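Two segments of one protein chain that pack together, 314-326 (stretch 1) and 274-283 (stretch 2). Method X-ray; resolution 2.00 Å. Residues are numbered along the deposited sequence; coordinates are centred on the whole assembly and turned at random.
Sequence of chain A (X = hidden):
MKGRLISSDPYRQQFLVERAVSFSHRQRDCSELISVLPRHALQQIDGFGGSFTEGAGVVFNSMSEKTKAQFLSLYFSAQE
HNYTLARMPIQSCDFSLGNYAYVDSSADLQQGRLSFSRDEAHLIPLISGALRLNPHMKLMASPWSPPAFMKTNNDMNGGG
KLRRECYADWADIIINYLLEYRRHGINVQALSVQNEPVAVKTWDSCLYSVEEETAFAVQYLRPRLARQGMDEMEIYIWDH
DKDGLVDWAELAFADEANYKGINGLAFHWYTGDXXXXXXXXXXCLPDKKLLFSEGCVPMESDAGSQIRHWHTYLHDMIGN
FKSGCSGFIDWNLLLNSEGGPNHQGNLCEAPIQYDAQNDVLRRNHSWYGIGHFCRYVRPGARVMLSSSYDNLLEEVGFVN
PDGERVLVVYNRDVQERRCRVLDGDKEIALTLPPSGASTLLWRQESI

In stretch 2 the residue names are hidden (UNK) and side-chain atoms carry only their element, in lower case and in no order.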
# COMPACT_ATOMS: atom_id res chain seq x y z
N LEU A 314 13.31 0.59 9.26
CA LEU A 314 12.06 1.35 9.36
C LEU A 314 11.13 1.15 8.16
O LEU A 314 9.93 0.96 8.34
CB LEU A 314 12.36 2.85 9.53
CG LEU A 314 12.92 3.25 10.89
CD1 LEU A 314 13.36 4.71 10.85
CD2 LEU A 314 11.87 3.04 11.98
N HIS A 315 11.69 1.18 6.96
CA HIS A 315 10.90 1.01 5.75
C HIS A 315 10.20 -0.34 5.70
O HIS A 315 9.02 -0.42 5.38
CB HIS A 315 11.79 1.18 4.51
CG HIS A 315 11.06 1.00 3.21
ND1 HIS A 315 10.16 1.92 2.72
CD2 HIS A 315 11.09 -0.01 2.31
CE1 HIS A 315 9.67 1.49 1.58
NE2 HIS A 315 10.22 0.32 1.30
N ASP A 316 10.93 -1.41 6.02
CA ASP A 316 10.31 -2.73 5.98
C ASP A 316 9.29 -2.93 7.09
O ASP A 316 8.22 -3.49 6.87
CB ASP A 316 11.37 -3.83 6.03
CG ASP A 316 10.84 -5.16 5.54
OD1 ASP A 316 10.51 -6.03 6.38
OD2 ASP A 316 10.72 -5.32 4.31
N MET A 317 9.62 -2.47 8.30
CA MET A 317 8.70 -2.61 9.42
C MET A 317 7.38 -1.88 9.18
O MET A 317 6.30 -2.45 9.39
CB MET A 317 9.35 -2.09 10.70
CG MET A 317 10.53 -2.93 11.16
SD MET A 317 11.38 -2.22 12.58
CE MET A 317 10.33 -2.77 13.93
N ILE A 318 7.46 -0.63 8.75
CA ILE A 318 6.25 0.15 8.50
C ILE A 318 5.40 -0.52 7.42
O ILE A 318 4.20 -0.70 7.59
CB ILE A 318 6.60 1.60 8.09
CG1 ILE A 318 7.23 2.32 9.28
CG2 ILE A 318 5.35 2.33 7.61
CD1 ILE A 318 7.80 3.69 8.96
N GLY A 319 6.03 -0.89 6.31
CA GLY A 319 5.30 -1.54 5.23
C GLY A 319 4.65 -2.85 5.65
O GLY A 319 3.50 -3.12 5.30
N ASN A 320 5.39 -3.67 6.39
CA ASN A 320 4.87 -4.95 6.84
C ASN A 320 3.62 -4.77 7.69
O ASN A 320 2.58 -5.38 7.42
CB ASN A 320 5.93 -5.71 7.65
CG ASN A 320 7.04 -6.28 6.79
OD1 ASN A 320 8.04 -6.79 7.30
ND2 ASN A 320 6.87 -6.19 5.48
N PHE A 321 3.70 -3.93 8.71
CA PHE A 321 2.55 -3.72 9.58
C PHE A 321 1.37 -3.07 8.88
O PHE A 321 0.22 -3.40 9.17
CB PHE A 321 2.99 -2.95 10.83
CG PHE A 321 3.79 -3.79 11.79
CD1 PHE A 321 3.21 -4.89 12.41
CD2 PHE A 321 5.12 -3.50 12.05
CE1 PHE A 321 3.95 -5.70 13.28
CE2 PHE A 321 5.88 -4.30 12.91
CZ PHE A 321 5.29 -5.40 13.53
N LYS A 322 1.63 -2.15 7.96
CA LYS A 322 0.52 -1.52 7.23
C LYS A 322 -0.15 -2.57 6.35
O LYS A 322 -1.33 -2.45 6.02
CB LYS A 322 1.02 -0.38 6.34
CG LYS A 322 1.43 0.87 7.10
CD LYS A 322 0.63 2.08 6.64
CE LYS A 322 -0.85 1.92 6.90
NZ LYS A 322 -1.65 3.09 6.41
N SER A 323 0.61 -3.60 5.98
CA SER A 323 0.10 -4.64 5.10
C SER A 323 -0.50 -5.89 5.75
O SER A 323 -0.94 -6.80 5.04
CB SER A 323 1.20 -5.06 4.12
OG SER A 323 1.66 -3.92 3.41
N GLY A 324 -0.50 -5.96 7.08
CA GLY A 324 -1.10 -7.11 7.75
C GLY A 324 -0.20 -7.99 8.61
O GLY A 324 -0.65 -9.04 9.08
N CYS A 325 1.04 -7.56 8.81
CA CYS A 325 2.03 -8.31 9.60
C CYS A 325 1.61 -8.49 11.06
O CYS A 325 1.10 -7.56 11.69
CB CYS A 325 3.38 -7.60 9.54
SG CYS A 325 4.71 -8.42 10.44
N SER A 326 1.84 -9.68 11.61
CA SER A 326 1.46 -9.98 12.99
C SER A 326 2.57 -9.85 14.03
O SER A 326 2.33 -10.01 15.22
CB SER A 326 0.89 -11.40 13.07
OG SER A 326 1.87 -12.37 12.75
N UNK A 274 7.81 -6.17 -1.47
CA UNK A 274 6.73 -7.09 -1.79
C UNK A 274 5.59 -7.03 -0.78
O UNK A 274 4.98 -8.04 -0.44
n UNK A 274 9.89 -9.04 -4.41
c UNK A 274 8.20 -8.73 -3.04
c UNK A 274 9.53 -8.99 -3.08
c UNK A 274 8.81 -8.83 -5.15
n UNK A 274 7.78 -8.64 -4.35
c UNK A 274 7.27 -8.52 -1.88
N UNK A 275 5.28 -5.82 -0.30
CA UNK A 275 4.23 -5.65 0.70
C UNK A 275 2.86 -6.15 0.25
O UNK A 275 2.07 -6.63 1.06
c UNK A 275 7.31 -3.68 3.19
c UNK A 275 7.12 -1.84 1.64
c UNK A 275 5.93 -2.40 1.14
c UNK A 275 4.13 -4.17 1.11
c UNK A 275 6.12 -4.23 2.68
c UNK A 275 7.81 -2.49 2.66
c UNK A 275 5.42 -3.59 1.65
N UNK A 276 2.58 -6.02 -1.05
CA UNK A 276 1.29 -6.45 -1.58
C UNK A 276 0.96 -7.92 -1.32
O UNK A 276 -0.21 -8.28 -1.19
o UNK A 276 1.11 -4.79 -3.35
c UNK A 276 1.22 -6.17 -3.09
N UNK A 277 1.98 -8.77 -1.24
CA UNK A 277 1.73 -10.19 -1.00
C UNK A 277 1.30 -10.43 0.44
O UNK A 277 0.52 -11.35 0.71
c UNK A 277 4.13 -12.17 -3.30
c UNK A 277 3.20 -11.07 -2.87
n UNK A 277 5.04 -11.86 -4.22
c UNK A 277 2.96 -11.03 -1.36
o UNK A 277 4.03 -13.31 -2.83
N UNK A 278 1.78 -9.61 1.36
CA UNK A 278 1.38 -9.74 2.76
C UNK A 278 -0.09 -9.33 2.83
O UNK A 278 -0.92 -10.03 3.42
c UNK A 278 2.17 -8.79 3.68
c UNK A 278 1.69 -8.97 5.12
c UNK A 278 4.50 -8.12 4.40
c UNK A 278 3.66 -9.09 3.59
N UNK A 279 -0.41 -8.19 2.22
CA UNK A 279 -1.78 -7.67 2.22
C UNK A 279 -2.80 -8.62 1.60
O UNK A 279 -3.90 -8.79 2.13
o UNK A 279 -2.74 -3.60 0.47
c UNK A 279 -3.19 -5.65 1.60
c UNK A 279 -1.83 -6.32 1.51
c UNK A 279 -3.09 -4.15 1.52
n UNK A 279 -3.39 -3.47 2.62
N UNK A 280 -2.44 -9.24 0.49
CA UNK A 280 -3.34 -10.18 -0.17
C UNK A 280 -3.66 -11.35 0.76
O UNK A 280 -4.82 -11.75 0.90
c UNK A 280 -4.74 -11.02 -2.96
c UNK A 280 -4.33 -13.76 -3.15
c UNK A 280 -2.72 -10.72 -1.46
o UNK A 280 -6.25 -13.95 -4.55
c UNK A 280 -3.47 -12.96 -2.39
c UNK A 280 -5.40 -13.17 -3.81
c UNK A 280 -5.61 -11.80 -3.72
c UNK A 280 -3.66 -11.58 -2.29
N UNK A 281 -2.64 -11.90 1.40
CA UNK A 281 -2.85 -13.02 2.31
C UNK A 281 -3.61 -12.58 3.56
O UNK A 281 -4.36 -13.37 4.15
c UNK A 281 -1.66 -15.37 0.88
c UNK A 281 -1.52 -13.66 2.72
c UNK A 281 0.40 -15.18 2.28
c UNK A 281 -0.74 -14.41 1.63
N UNK A 282 -3.42 -11.33 3.97
CA UNK A 282 -4.10 -10.81 5.14
C UNK A 282 -5.60 -10.75 4.86
O UNK A 282 -6.42 -10.92 5.77
c UNK A 282 -3.58 -9.42 5.49
N UNK A 283 -5.96 -10.52 3.61
CA UNK A 283 -7.37 -10.44 3.22
C UNK A 283 -7.95 -11.83 2.94
O UNK A 283 -9.12 -12.08 3.23
o UNK A 283 -6.49 -7.78 -0.13
c UNK A 283 -6.88 -7.30 0.94
n UNK A 283 -7.25 -6.03 1.06
c UNK A 283 -6.92 -8.14 2.21
c UNK A 283 -7.51 -9.53 2.00

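Position 274 carries one carbon and then a five-membered ring of three carbons and two nitrogens. That ring is an imidazole, so the residue is His274. It points away from stretch 1 and touches nothing there.

Position 275 has one carbon followed by a ring of six carbons with no further atom. Its CB lies 3.4 Å from Ser323 OG, and the ring reaches in among His315, Asp316, Gly319 and Asn320. A plain six-carbon ring is phenylalanine: Phe275. Gly319 CA sits over one face, 3.7 Å from the centroid of the Phe275 ring, in a CH-pi contact. The edge of the ring is turned toward the face of His315, with planes at 61°.

Position 276 has one carbon and one oxygen, which gives Ser276. It points away.

Position 277 has three carbons, the third bearing one oxygen and one nitrogen. This is a glutamine, Gln277. It also points away, and its amide is hydrogen-bonded elsewhere in the structure.

Position 278 has four carbons, forked at the first, with one arm two carbons long. It points toward stretch 1, and the carbon of its short arm lies 3.4 Å from Ser323 O and 4.0 Å from Cys325 N. This is Ile278.

Position 279 again has three carbons ending in one oxygen and one nitrogen. Its closest approach is by the backbone, where its CA lies 3.1 Å from Ser323 O, a CA-H...O contact. The residue is Gln279.

Position 280 has one carbon and a six-carbon ring bearing an oxygen, hence Tyr280. It points away.

Position 281 has four carbons, forked at the second. This is Leu281, and it makes no contact.

Position 282 has a single carbon, a CB 3.7 Å from Ser323 O and 4.1 Å from Gly324 CA. One carbon makes it Ala282.

Position 283 has three carbons ending in one oxygen and one nitrogen: Gln283, out of reach of stretch 1.

The two helices run nearly parallel, at 24°, with axes 9.0 Å apart. No hydrogen bond crosses between them; packing forms the contact. Phe275 is the knob, and Gly319 leaves room for it: an ideal CB there would lie 2.2 Å from Phe275 CZ. Beyond, Ser323 OG bonds back to Gly319 O at 2.8 Å, while Ser323 O faces the second helix. Gly324 ends the turn in a Schellman motif with positive phi. A CB there would be jammed against the preceding carbonyl and would also clash with Ala282 CB, at 2.6 Å.

Stretch 2 (274-283) HFSQIQYLAQ
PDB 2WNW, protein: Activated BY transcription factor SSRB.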